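Side-chain contacts in BREX protein BrxA (Magnetospirillum magneticum, PDB 3BHW), which probably forms part of a type 1 BREX system that protects the bacterium from double-stranded DNA phage by blocking phage DNA replication: residues L17-S22 and Q84-A89; W75-D80 and G179-Y184; A89-A94 and V159-I164. All coordinates share one frame; numbering follows the deposited sequence.

Interaction 1. Residues L17-S22 and Q84-A89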
ATOM      1  N   LEU A  17      -2.205  -5.345  -1.943  1.00 16.58           N
ATOM      2  CA  LEU A  17      -2.716  -4.294  -2.820  1.00 15.92           C
ATOM      3  C   LEU A  17      -4.022  -4.681  -3.543  1.00 17.32           C
ATOM      4  O   LEU A  17      -4.927  -3.868  -3.661  1.00 18.03           O
ATOM      5  CB  LEU A  17      -1.651  -3.852  -3.805  1.00 16.84           C
ATOM      6  CG  LEU A  17      -0.391  -3.360  -3.084  1.00 15.15           C
ATOM      7  CD1 LEU A  17       0.625  -2.925  -4.150  1.00 17.08           C
ATOM      8  CD2 LEU A  17      -0.635  -2.227  -2.120  1.00 19.89           C
ATOM      9  N   LYS A  18      -4.091  -5.921  -3.997  1.00 17.10           N
ATOM     10  CA  LYS A  18      -5.269  -6.484  -4.628  1.00 18.33           C
ATOM     11  C   LYS A  18      -5.812  -5.581  -5.713  1.00 18.49           C
ATOM     12  O   LYS A  18      -6.871  -4.975  -5.583  1.00 17.96           O
ATOM     13  CB  LYS A  18      -6.322  -6.736  -3.574  1.00 19.88           C
ATOM     14  CG  LYS A  18      -5.960  -7.882  -2.631  1.00 22.16           C
ATOM     15  CD  LYS A  18      -7.154  -8.270  -1.823  1.00 26.21           C
ATOM     16  CE  LYS A  18      -6.852  -9.487  -1.018  1.00 27.83           C
ATOM     17  NZ  LYS A  18      -6.999 -10.703  -1.828  1.00 28.72           N
ATOM     18  N   LEU A  19      -5.081  -5.521  -6.815  1.00 17.54           N
ATOM     19  CA  LEU A  19      -5.435  -4.594  -7.896  1.00 17.49           C
ATOM     20  C   LEU A  19      -6.838  -4.784  -8.476  1.00 17.96           C
ATOM     21  O   LEU A  19      -7.586  -3.777  -8.618  1.00 15.63           O
ATOM     22  CB  LEU A  19      -4.399  -4.622  -9.009  1.00 17.64           C
ATOM     23  CG  LEU A  19      -4.781  -3.677 -10.129  1.00 18.45           C
ATOM     24  CD1 LEU A  19      -4.873  -2.230  -9.663  1.00 16.33           C
ATOM     25  CD2 LEU A  19      -3.786  -3.821 -11.253  1.00 19.44           C
ATOM     26  N   PRO A  20      -7.207  -6.041  -8.827  1.00 17.57           N
ATOM     27  CA  PRO A  20      -8.525  -6.166  -9.434  1.00 17.17           C
ATOM     28  C   PRO A  20      -9.651  -5.560  -8.565  1.00 16.71           C
ATOM     29  O   PRO A  20     -10.532  -4.810  -9.053  1.00 17.13           O
ATOM     30  CB  PRO A  20      -8.686  -7.685  -9.599  1.00 18.32           C
ATOM     31  CG  PRO A  20      -7.251  -8.179  -9.749  1.00 16.67           C
ATOM     32  CD  PRO A  20      -6.505  -7.345  -8.755  1.00 16.25           C
ATOM     33  N   GLU A  21      -9.652  -5.900  -7.289  1.00 17.45           N
ATOM     34  CA  GLU A  21     -10.657  -5.356  -6.391  1.00 16.75           C
ATOM     35  C   GLU A  21     -10.515  -3.846  -6.285  1.00 16.34           C
ATOM     36  O   GLU A  21     -11.503  -3.119  -6.205  1.00 16.43           O
ATOM     37  CB  GLU A  21     -10.507  -5.930  -5.007  1.00 18.33           C
ATOM     38  CG  GLU A  21     -11.016  -7.357  -4.877  1.00 18.90           C
ATOM     39  CD  GLU A  21      -9.950  -8.387  -5.136  1.00 22.07           C
ATOM     40  OE1 GLU A  21      -8.910  -8.055  -5.799  1.00 20.38           O
ATOM     41  OE2 GLU A  21     -10.159  -9.539  -4.679  1.00 24.33           O
ATOM     42  N   SER A  22      -9.282  -3.366  -6.283  1.00 14.90           N
ATOM     43  CA  SER A  22      -9.048  -1.953  -6.096  1.00 15.29           C
ATOM     44  C   SER A  22      -9.589  -1.173  -7.301  1.00 15.07           C
ATOM     45  O   SER A  22     -10.039  -0.039  -7.159  1.00 15.64           O
ATOM     46  CB  SER A  22      -7.545  -1.647  -5.893  1.00 15.95           C
ATOM     47  OG  SER A  22      -7.151  -1.927  -4.549  1.00 17.92           O
ATOM     48  N   GLN A  84       0.983  -2.253 -14.411  1.00 24.66           N
ATOM     49  CA  GLN A  84       2.057  -1.668 -13.598  1.00 25.41           C
ATOM     50  C   GLN A  84       1.693  -0.253 -13.120  1.00 25.14           C
ATOM     51  O   GLN A  84       1.927   0.109 -11.958  1.00 25.51           O
ATOM     52  CB  GLN A  84       3.386  -1.694 -14.370  1.00 26.55           C
ATOM     53  CG  GLN A  84       4.592  -1.102 -13.621  1.00 29.61           C
ATOM     54  CD  GLN A  84       5.294  -2.111 -12.703  1.00 33.81           C
ATOM     55  OE1 GLN A  84       5.057  -2.141 -11.481  1.00 34.77           O
ATOM     56  NE2 GLN A  84       6.160  -2.941 -13.287  1.00 33.27           N
ATOM     57  N   VAL A  85       1.090   0.553 -13.989  1.00 23.83           N
ATOM     58  CA  VAL A  85       0.735   1.902 -13.577  1.00 22.30           C
ATOM     59  C   VAL A  85      -0.287   1.827 -12.425  1.00 20.92           C
ATOM     60  O   VAL A  85      -0.120   2.483 -11.396  1.00 19.10           O
ATOM     61  CB  VAL A  85       0.253   2.793 -14.775  1.00 22.21           C
ATOM     62  CG1 VAL A  85      -0.220   4.119 -14.290  1.00 25.36           C
ATOM     63  CG2 VAL A  85       1.373   2.999 -15.789  1.00 21.65           C
ATOM     64  N   ALA A  86      -1.343   1.037 -12.619  1.00 18.51           N
ATOM     65  CA  ALA A  86      -2.415   0.920 -11.622  1.00 17.77           C
ATOM     66  C   ALA A  86      -1.890   0.354 -10.303  1.00 18.94           C
ATOM     67  O   ALA A  86      -2.230   0.862  -9.220  1.00 17.74           O
ATOM     68  CB  ALA A  86      -3.613   0.082 -12.195  1.00 17.08           C
ATOM     69  N   ILE A  87      -1.064  -0.686 -10.364  1.00 19.00           N
ATOM     70  CA  ILE A  87      -0.591  -1.284  -9.100  1.00 18.79           C
ATOM     71  C   ILE A  87       0.280  -0.291  -8.317  1.00 18.74           C
ATOM     72  O   ILE A  87       0.167  -0.205  -7.103  1.00 18.98           O
ATOM     73  CB  ILE A  87       0.151  -2.607  -9.317  1.00 19.19           C
ATOM     74  CG1 ILE A  87       0.284  -3.363  -8.000  1.00 22.86           C
ATOM     75  CG2 ILE A  87       1.479  -2.364 -10.004  1.00 21.36           C
ATOM     76  CD1 ILE A  87      -0.666  -4.512  -7.871  1.00 26.96           C
ATOM     77  N   GLN A  88       1.070   0.496  -9.022  1.00 17.84           N
ATOM     78  CA  GLN A  88       1.927   1.472  -8.380  1.00 16.79           C
ATOM     79  C   GLN A  88       1.133   2.607  -7.734  1.00 17.02           C
ATOM     80  O   GLN A  88       1.554   3.177  -6.738  1.00 15.60           O
ATOM     81  CB  GLN A  88       2.925   2.014  -9.417  1.00 17.09           C
ATOM     82  CG  GLN A  88       4.020   0.972  -9.719  1.00 19.66           C
ATOM     83  CD  GLN A  88       5.023   1.419 -10.770  1.00 20.06           C
ATOM     84  OE1 GLN A  88       4.926   2.525 -11.297  1.00 24.04           O
ATOM     85  NE2 GLN A  88       6.004   0.568 -11.049  1.00 21.08           N
ATOM     86  N   ALA A  89       0.028   2.969  -8.355  1.00 18.25           N
ATOM     87  CA  ALA A  89      -0.860   3.991  -7.810  1.00 16.29           C
ATOM     88  C   ALA A  89      -1.490   3.423  -6.545  1.00 14.86           C
ATOM     89  O   ALA A  89      -1.585   4.105  -5.484  1.00 15.56           O
ATOM     90  CB  ALA A  89      -1.939   4.345  -8.821  1.00 17.37           C
TER

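Interaction 2. Residues W75-D80 and G179-Y184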
ATOM      1  N   TRP A  75      -7.432   7.831  -8.631  1.00 19.47           N
ATOM      2  CA  TRP A  75      -8.496   6.835  -8.820  1.00 19.31           C
ATOM      3  C   TRP A  75      -8.625   6.451 -10.298  1.00 19.87           C
ATOM      4  O   TRP A  75      -8.775   5.274 -10.611  1.00 19.67           O
ATOM      5  CB  TRP A  75      -9.848   7.331  -8.309  1.00 20.39           C
ATOM      6  CG  TRP A  75      -9.860   7.853  -6.937  1.00 19.36           C
ATOM      7  CD1 TRP A  75      -8.972   7.594  -5.925  1.00 20.06           C
ATOM      8  CD2 TRP A  75     -10.846   8.712  -6.396  1.00 20.79           C
ATOM      9  NE1 TRP A  75      -9.356   8.247  -4.778  1.00 20.23           N
ATOM     10  CE2 TRP A  75     -10.491   8.969  -5.052  1.00 20.40           C
ATOM     11  CE3 TRP A  75     -12.013   9.292  -6.909  1.00 22.04           C
ATOM     12  CZ2 TRP A  75     -11.274   9.776  -4.213  1.00 18.55           C
ATOM     13  CZ3 TRP A  75     -12.759  10.121  -6.087  1.00 21.63           C
ATOM     14  CH2 TRP A  75     -12.387  10.354  -4.759  1.00 20.27           C
ATOM     15  N   GLN A  76      -8.521   7.425 -11.197  1.00 20.48           N
ATOM     16  CA  GLN A  76      -8.687   7.142 -12.624  1.00 21.67           C
ATOM     17  C   GLN A  76      -7.526   6.255 -13.126  1.00 20.64           C
ATOM     18  O   GLN A  76      -7.726   5.370 -13.943  1.00 20.69           O
ATOM     19  CB  GLN A  76      -8.784   8.460 -13.404  1.00 21.94           C
ATOM     20  CG  GLN A  76      -9.340   8.320 -14.811  1.00 27.18           C
ATOM     21  CD  GLN A  76     -10.843   8.614 -14.923  1.00 31.64           C
ATOM     22  OE1 GLN A  76     -11.557   7.922 -15.646  1.00 36.24           O
ATOM     23  NE2 GLN A  76     -11.321   9.639 -14.219  1.00 35.40           N
ATOM     24  N   MET A  77      -6.325   6.487 -12.593  1.00 20.39           N
ATOM     25  CA  MET A  77      -5.163   5.648 -12.870  0.50 20.56           C
ATOM     26  C   MET A  77      -5.352   4.208 -12.407  1.00 19.88           C
ATOM     27  O   MET A  77      -4.944   3.256 -13.100  1.00 20.62           O
ATOM     28  CB  MET A  77      -3.916   6.218 -12.188  0.50 21.26           C
ATOM     29  CG  MET A  77      -3.533   7.590 -12.668  0.50 21.54           C
ATOM     30  SD  MET A  77      -2.010   8.213 -11.938  0.50 21.66           S
ATOM     31  CE  MET A  77      -0.862   6.959 -12.462  0.50 22.89           C
ATOM     32  N   VAL A  78      -5.944   4.051 -11.233  1.00 18.53           N
ATOM     33  CA  VAL A  78      -6.217   2.715 -10.682  1.00 18.90           C
ATOM     34  C   VAL A  78      -7.230   2.015 -11.567  1.00 19.03           C
ATOM     35  O   VAL A  78      -7.002   0.882 -11.978  1.00 18.92           O
ATOM     36  CB  VAL A  78      -6.687   2.750  -9.207  1.00 18.74           C
ATOM     37  CG1 VAL A  78      -6.995   1.333  -8.726  1.00 19.05           C
ATOM     38  CG2 VAL A  78      -5.598   3.339  -8.373  1.00 16.46           C
ATOM     39  N   ARG A  79      -8.307   2.715 -11.891  1.00 20.23           N
ATOM     40  CA  ARG A  79      -9.397   2.104 -12.656  1.00 20.92           C
ATOM     41  C   ARG A  79      -8.983   1.769 -14.084  1.00 22.31           C
ATOM     42  O   ARG A  79      -9.280   0.669 -14.579  1.00 22.26           O
ATOM     43  CB  ARG A  79     -10.643   2.999 -12.658  1.00 21.16           C
ATOM     44  CG  ARG A  79     -11.825   2.298 -13.318  1.00 20.49           C
ATOM     45  CD  ARG A  79     -12.964   3.248 -13.596  1.00 25.52           C
ATOM     46  NE  ARG A  79     -12.640   4.188 -14.664  1.00 25.13           N
ATOM     47  CZ  ARG A  79     -13.251   5.358 -14.847  1.00 26.76           C
ATOM     48  NH1 ARG A  79     -14.210   5.765 -14.018  1.00 27.23           N
ATOM     49  NH2 ARG A  79     -12.880   6.142 -15.842  1.00 31.73           N
ATOM     50  N   ASP A  80      -8.280   2.708 -14.727  1.00 22.19           N
ATOM     51  CA  ASP A  80      -8.069   2.677 -16.177  1.00 24.40           C
ATOM     52  C   ASP A  80      -6.672   2.301 -16.625  1.00 24.39           C
ATOM     53  O   ASP A  80      -6.478   1.881 -17.757  1.00 25.58           O
ATOM     54  CB  ASP A  80      -8.463   4.025 -16.796  1.00 24.96           C
ATOM     55  CG  ASP A  80      -9.953   4.331 -16.645  1.00 26.33           C
ATOM     56  OD1 ASP A  80     -10.786   3.384 -16.623  1.00 28.41           O
ATOM     57  OD2 ASP A  80     -10.298   5.532 -16.561  1.00 30.72           O
ATOM     58  N   GLY A 179       6.254   7.317 -14.504  1.00 23.87           N
ATOM     59  CA  GLY A 179       6.275   8.757 -14.568  1.00 23.51           C
ATOM     60  C   GLY A 179       4.896   9.324 -14.318  1.00 22.90           C
ATOM     61  O   GLY A 179       4.778  10.392 -13.743  1.00 22.87           O
ATOM     62  N   GLU A 180       3.850   8.608 -14.727  1.00 22.82           N
ATOM     63  CA  GLU A 180       2.468   9.043 -14.504  1.00 22.81           C
ATOM     64  C   GLU A 180       2.149   9.075 -13.004  1.00 21.58           C
ATOM     65  O   GLU A 180       1.534   9.985 -12.502  1.00 21.54           O
ATOM     66  CB  GLU A 180       1.538   8.054 -15.151  1.00 24.46           C
ATOM     67  CG  GLU A 180       0.241   8.618 -15.641  1.00 28.81           C
ATOM     68  CD  GLU A 180      -0.398   7.662 -16.604  1.00 32.70           C
ATOM     69  OE1 GLU A 180       0.324   7.175 -17.502  1.00 36.27           O
ATOM     70  OE2 GLU A 180      -1.605   7.381 -16.453  1.00 35.04           O
ATOM     71  N   VAL A 181       2.607   8.070 -12.282  1.00 20.37           N
ATOM     72  CA  VAL A 181       2.331   8.058 -10.859  1.00 18.32           C
ATOM     73  C   VAL A 181       3.133   9.147 -10.164  1.00 17.77           C
ATOM     74  O   VAL A 181       2.595   9.904  -9.326  1.00 17.20           O
ATOM     75  CB  VAL A 181       2.654   6.674 -10.309  1.00 18.60           C
ATOM     76  CG1 VAL A 181       2.795   6.746  -8.763  1.00 16.95           C
ATOM     77  CG2 VAL A 181       1.547   5.689 -10.798  1.00 17.99           C
ATOM     78  N   MET A 182       4.410   9.239 -10.522  1.00 18.58           N
ATOM     79  CA  MET A 182       5.287  10.237  -9.893  1.00 17.94           C
ATOM     80  C   MET A 182       4.811  11.683 -10.135  1.00 18.31           C
ATOM     81  O   MET A 182       4.958  12.530  -9.244  1.00 18.34           O
ATOM     82  CB  MET A 182       6.770  10.070 -10.290  1.00 17.09           C
ATOM     83  CG  MET A 182       7.453   8.763  -9.867  1.00 17.27           C
ATOM     84  SD  MET A 182       7.395   8.376  -8.045  1.00 19.98           S
ATOM     85  CE  MET A 182       7.968   9.971  -7.443  1.00 21.59           C
ATOM     86  N   SER A 183       4.285  11.952 -11.339  1.00 18.89           N
ATOM     87  CA  SER A 183       3.785  13.280 -11.686  1.00 20.39           C
ATOM     88  C   SER A 183       2.591  13.606 -10.787  1.00 19.14           C
ATOM     89  O   SER A 183       2.497  14.725 -10.249  1.00 18.67           O
ATOM     90  CB  SER A 183       3.473  13.376 -13.207  1.00 21.25           C
ATOM     91  OG  SER A 183       2.949  14.641 -13.613  1.00 26.66           O
ATOM     92  N   TYR A 184       1.693  12.639 -10.609  1.00 19.81           N
ATOM     93  CA  TYR A 184       0.561  12.845  -9.719  1.00 18.84           C
ATOM     94  C   TYR A 184       1.010  13.193  -8.289  1.00 19.04           C
ATOM     95  O   TYR A 184       0.541  14.163  -7.720  1.00 18.17           O
ATOM     96  CB  TYR A 184      -0.409  11.626  -9.703  1.00 19.26           C
ATOM     97  CG  TYR A 184      -1.478  11.757  -8.635  1.00 19.13           C
ATOM     98  CD1 TYR A 184      -2.706  12.391  -8.898  1.00 19.12           C
ATOM     99  CD2 TYR A 184      -1.223  11.366  -7.314  1.00 16.05           C
ATOM    100  CE1 TYR A 184      -3.665  12.581  -7.902  1.00 19.43           C
ATOM    101  CE2 TYR A 184      -2.191  11.539  -6.297  1.00 18.17           C
ATOM    102  CZ  TYR A 184      -3.405  12.159  -6.616  1.00 19.49           C
ATOM    103  OH  TYR A 184      -4.347  12.344  -5.638  1.00 20.06           O
TER

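Interaction 3. Residues A89-A94 and V159-I164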
ATOM      1  N   ALA A  89       0.028   2.969  -8.355  1.00 18.25           N
ATOM      2  CA  ALA A  89      -0.860   3.991  -7.810  1.00 16.29           C
ATOM      3  C   ALA A  89      -1.490   3.423  -6.545  1.00 14.86           C
ATOM      4  O   ALA A  89      -1.585   4.105  -5.484  1.00 15.56           O
ATOM      5  CB  ALA A  89      -1.939   4.345  -8.821  1.00 17.37           C
ATOM      6  N   VAL A  90      -1.893   2.149  -6.611  1.00 14.32           N
ATOM      7  CA  VAL A  90      -2.418   1.540  -5.385  1.00 13.66           C
ATOM      8  C   VAL A  90      -1.316   1.506  -4.295  1.00 14.90           C
ATOM      9  O   VAL A  90      -1.584   1.773  -3.092  1.00 14.47           O
ATOM     10  CB  VAL A  90      -3.016   0.155  -5.644  1.00 13.86           C
ATOM     11  CG1 VAL A  90      -3.540  -0.374  -4.310  1.00 12.19           C
ATOM     12  CG2 VAL A  90      -4.128   0.279  -6.642  1.00 13.43           C
ATOM     13  N   PHE A  91      -0.088   1.206  -4.698  1.00 15.19           N
ATOM     14  CA  PHE A  91       1.061   1.202  -3.779  1.00 14.67           C
ATOM     15  C   PHE A  91       1.247   2.550  -3.092  1.00 16.39           C
ATOM     16  O   PHE A  91       1.433   2.608  -1.862  1.00 14.15           O
ATOM     17  CB  PHE A  91       2.312   0.756  -4.546  1.00 15.71           C
ATOM     18  CG  PHE A  91       3.573   0.579  -3.708  1.00 15.91           C
ATOM     19  CD1 PHE A  91       3.610  -0.099  -2.466  1.00 12.25           C
ATOM     20  CD2 PHE A  91       4.777   1.054  -4.226  1.00 16.21           C
ATOM     21  CE1 PHE A  91       4.860  -0.250  -1.817  1.00 13.14           C
ATOM     22  CE2 PHE A  91       5.971   0.889  -3.572  1.00 12.94           C
ATOM     23  CZ  PHE A  91       6.034   0.234  -2.380  1.00 15.77           C
ATOM     24  N   ALA A  92       1.060   3.635  -3.815  1.00 14.83           N
ATOM     25  CA  ALA A  92       1.302   4.958  -3.269  1.00 14.24           C
ATOM     26  C   ALA A  92       0.211   5.218  -2.250  1.00 13.40           C
ATOM     27  O   ALA A  92       0.498   5.812  -1.209  1.00 15.68           O
ATOM     28  CB  ALA A  92       1.186   5.989  -4.390  1.00 12.99           C
ATOM     29  N   ALA A  93      -1.026   4.850  -2.606  1.00 12.74           N
ATOM     30  CA  ALA A  93      -2.140   4.993  -1.694  1.00 15.11           C
ATOM     31  C   ALA A  93      -1.899   4.178  -0.443  1.00 14.84           C
ATOM     32  O   ALA A  93      -2.202   4.636   0.678  1.00 15.16           O
ATOM     33  CB  ALA A  93      -3.443   4.611  -2.390  1.00 15.41           C
ATOM     34  N   ALA A  94      -1.316   2.988  -0.594  1.00 13.85           N
ATOM     35  CA  ALA A  94      -1.077   2.135   0.606  1.00 13.50           C
ATOM     36  C   ALA A  94      -0.027   2.782   1.496  1.00 14.87           C
ATOM     37  O   ALA A  94      -0.152   2.771   2.744  1.00 13.45           O
ATOM     38  CB  ALA A  94      -0.695   0.771   0.228  1.00 14.62           C
ATOM     39  N   VAL A 159       6.220  -8.005  -3.006  1.00 18.43           N
ATOM     40  CA  VAL A 159       6.261  -8.925  -4.143  1.00 19.61           C
ATOM     41  C   VAL A 159       5.387  -8.343  -5.290  1.00 18.84           C
ATOM     42  O   VAL A 159       5.797  -8.322  -6.470  1.00 18.89           O
ATOM     43  CB  VAL A 159       5.786 -10.342  -3.747  1.00 20.44           C
ATOM     44  CG1 VAL A 159       5.350 -11.155  -4.978  1.00 20.52           C
ATOM     45  CG2 VAL A 159       6.882 -11.108  -2.953  1.00 20.88           C
ATOM     46  N   GLU A 160       4.195  -7.859  -4.962  1.00 20.12           N
ATOM     47  CA  GLU A 160       3.279  -7.328  -5.986  1.00 20.31           C
ATOM     48  C   GLU A 160       3.886  -6.168  -6.767  1.00 20.55           C
ATOM     49  O   GLU A 160       3.767  -6.094  -8.011  1.00 20.84           O
ATOM     50  CB  GLU A 160       1.947  -6.857  -5.379  1.00 20.01           C
ATOM     51  CG  GLU A 160       1.021  -7.954  -4.890  1.00 20.11           C
ATOM     52  CD  GLU A 160      -0.201  -7.392  -4.136  1.00 21.85           C
ATOM     53  OE1 GLU A 160      -0.008  -6.645  -3.151  1.00 20.26           O
ATOM     54  OE2 GLU A 160      -1.359  -7.687  -4.519  1.00 24.74           O
ATOM     55  N   VAL A 161       4.504  -5.235  -6.047  1.00 19.32           N
ATOM     56  CA  VAL A 161       5.086  -4.087  -6.716  1.00 20.85           C
ATOM     57  C   VAL A 161       6.384  -4.450  -7.407  1.00 20.33           C
ATOM     58  O   VAL A 161       6.796  -3.747  -8.317  1.00 21.51           O
ATOM     59  CB  VAL A 161       5.267  -2.843  -5.807  1.00 20.64           C
ATOM     60  CG1 VAL A 161       6.061  -3.191  -4.542  1.00 21.86           C
ATOM     61  CG2 VAL A 161       5.960  -1.670  -6.662  1.00 19.09           C
ATOM     62  N   GLY A 162       7.005  -5.547  -6.991  1.00 20.51           N
ATOM     63  CA  GLY A 162       8.190  -6.056  -7.663  1.00 21.85           C
ATOM     64  C   GLY A 162       9.490  -5.823  -6.932  1.00 23.07           C
ATOM     65  O   GLY A 162      10.564  -6.197  -7.439  1.00 23.30           O
ATOM     66  N   TYR A 163       9.431  -5.202  -5.756  1.00 23.13           N
ATOM     67  CA  TYR A 163      10.650  -5.040  -4.944  1.00 24.25           C
ATOM     68  C   TYR A 163      11.319  -6.374  -4.534  1.00 24.21           C
ATOM     69  O   TYR A 163      12.545  -6.429  -4.360  1.00 24.79           O
ATOM     70  CB  TYR A 163      10.392  -4.166  -3.692  1.00 22.69           C
ATOM     71  CG  TYR A 163      10.512  -2.645  -3.845  1.00 27.02           C
ATOM     72  CD1 TYR A 163       9.367  -1.804  -3.815  1.00 26.27           C
ATOM     73  CD2 TYR A 163      11.768  -2.024  -3.952  1.00 30.13           C
ATOM     74  CE1 TYR A 163       9.481  -0.388  -3.953  1.00 29.11           C
ATOM     75  CE2 TYR A 163      11.887  -0.605  -4.071  1.00 30.54           C
ATOM     76  CZ  TYR A 163      10.749   0.197  -4.067  1.00 27.80           C
ATOM     77  OH  TYR A 163      10.873   1.579  -4.168  1.00 28.27           O
ATOM     78  N   ILE A 164      10.523  -7.438  -4.353  1.00 23.20           N
ATOM     79  CA  ILE A 164      11.010  -8.765  -3.918  1.00 23.55           C
ATOM     80  C   ILE A 164      10.642  -9.828  -4.936  1.00 24.67           C
ATOM     81  O   ILE A 164       9.518  -9.868  -5.438  1.00 25.09           O
ATOM     82  CB  ILE A 164      10.401  -9.202  -2.555  1.00 24.23           C
ATOM     83  CG1 ILE A 164      10.837  -8.267  -1.439  1.00 25.17           C
ATOM     84  CG2 ILE A 164      10.828 -10.638  -2.151  1.00 22.99           C
ATOM     85  CD1 ILE A 164      10.151  -8.540  -0.141  1.00 27.36           C
TER

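Interaction 1. Residues L17-S22 and Q84-A89
Leu17 and Leu19 meet Ala86 and Ile87 without an aromatic ring or other flat side chain between them, so this is a contact of branches and methyl groups rather than of faces and edges. Leu19 uses both ends of its fork: its CD1 lies 3.7 Å from Ala86 CB, and its CD2 reaches the same methyl at 4.0 Å. That fork is swung onto Ala86 because CG stands anti to the backbone N (chi1 179°). Behind the fork, Leu19 CB takes the tip of Ile87, whose CD1 is 3.9 Å away. Ile87 leaves its helix at a slant, and its CG1-CD1 arm does the touching. Halfway along that arm Leu17 comes in at roughly a right angle, its CD1 3.9 Å from Ile87 CG1. The single isoleucine arm is thus held by two leucines. The small side chain of Ala86 goes with a close backbone approach, 6.0 Å between Leu19 CA and Ile87 CA. Leu17 also leans on Val90 and Ala94, one and two turns further along the helix, while the carboxylate of Glu160 takes the backbone N-H groups of Leu17 and Lys18. The arrangement is typical of a buried apolar interface in an all-helical fold: the start of helix 19-31, with Lys18 at its N-cap position, and the turn leading into it are seated against the side of helix 83-97.

Interaction 2. Residues W75-D80 and G179-Y184
Met77 and Val181 face each other from two nearly antiparallel helical segments, 161° between their N-to-C directions, whose axes come no closer than 11.4 Å. Across that spacing it is mainly one long side chain, Met77, that makes the contact. Its CB starts toward the other helix and the chain runs out extended as far as SD, then bends at the last torsion (chi3 59°), which turns the methyl CE along the surface of segment 179-184. There CE meets the aliphatic stem of Glu180, with Glu180 CG 3.8 Å away, and comes up against Val181 CG2. The modelled gap to that valine methyl is too short for two carbons, and Met77 was deposited in two conformers, so the exact seat of CE is doubtful. SD lies 4.4 Å from CB of Tyr184, one turn after Glu180; it meets the root of that side chain rather than its ring. In Tyr184, CG stands anti to the backbone N (chi1 172°), which carries the ring back toward helix 72-80, where it rests on Glu73 and Leu74. Its hydroxyl is hydrogen-bonded to the backbone N of Gly71, in the turn just before that helix, and Met70 packs against the side chain as well. Val85 of helix 83-97 also packs against Met77. Between the two segments the chemistry is almost wholly apolar: an unbranched thioether lies against the carbon stem of an exposed glutamate and the root of a buried tyrosine. Contacts of this kind have little directional preference, which is consistent with the two positions modelled for Met77.

Interaction 3. Residues A89-A94 and V159-I164
Two backbone groups grip the hydroxyl oxygen of Tyr163: the N-H of Val199 and the carbonyl oxygen of Ile197, both from the C-terminal end of the chain. Anchored at that end, the tyrosine ring presents one of its edges to Phe91. Tyr163 CE1 lies 3.8 Å from Phe91 CE2, which sits close to the plane of the tyrosine ring. Seen from the phenylalanine the approach is oblique, although the two side chains run at about a right angle to each other. Val161 covers one face of the Phe91 ring. Its CG1 sits 4.1 Å from the centroid of that ring and only 12° off the normal, a well-formed CH-pi contact. The placing follows from the first torsion of the valine (chi1 54°), which puts CG1 between the backbone N and the carbonyl carbon. The second methyl lies over the same face but out past the rim, with Val161 CG2 3.8 Å from Phe91 CD2. In the fold, this buried cluster joins the middle of helix 83-97 to the place where helix 145-161 ends, near the centre of an all-helical protein whose family is grouped with the helix-turn-helix proteins. Just after Val161 the chain turns away at Gly162, which has a positive phi (105°). That turn brings Tyr163 back toward the same phenylalanine, so residues on both sides of the glycine touch one ring. Tyr163 is also held through its backbone, by hydrogen bonding with Lys173. Phe91 in turn packs against Ile157 of helix 145-161 and Ile197 of helix 191-197.

Overall arrangement
From the N terminus, segment 17-22 opens interaction 1, and segment 75-80 opens interaction 2 before the chain returns at 84-89 to close the first loop; these two contacts therefore cross. Interaction 3 starts at Ala89, which it shares with interaction 1, and closes at 159-164. The chain then goes on to 179-184, where interaction 2 closes, so interaction 3 lies wholly within that longer loop. Helix 83-97 serves both interactions 1 and 3, and Val78 of segment 75-80 packs against its Ala89 and Val90. Around it are gathered the start of helix 19-31, helix 72-80, the end of helix 145-161 and helix 179-187. Centres of interactions 1 and 3 are about 8 Å apart.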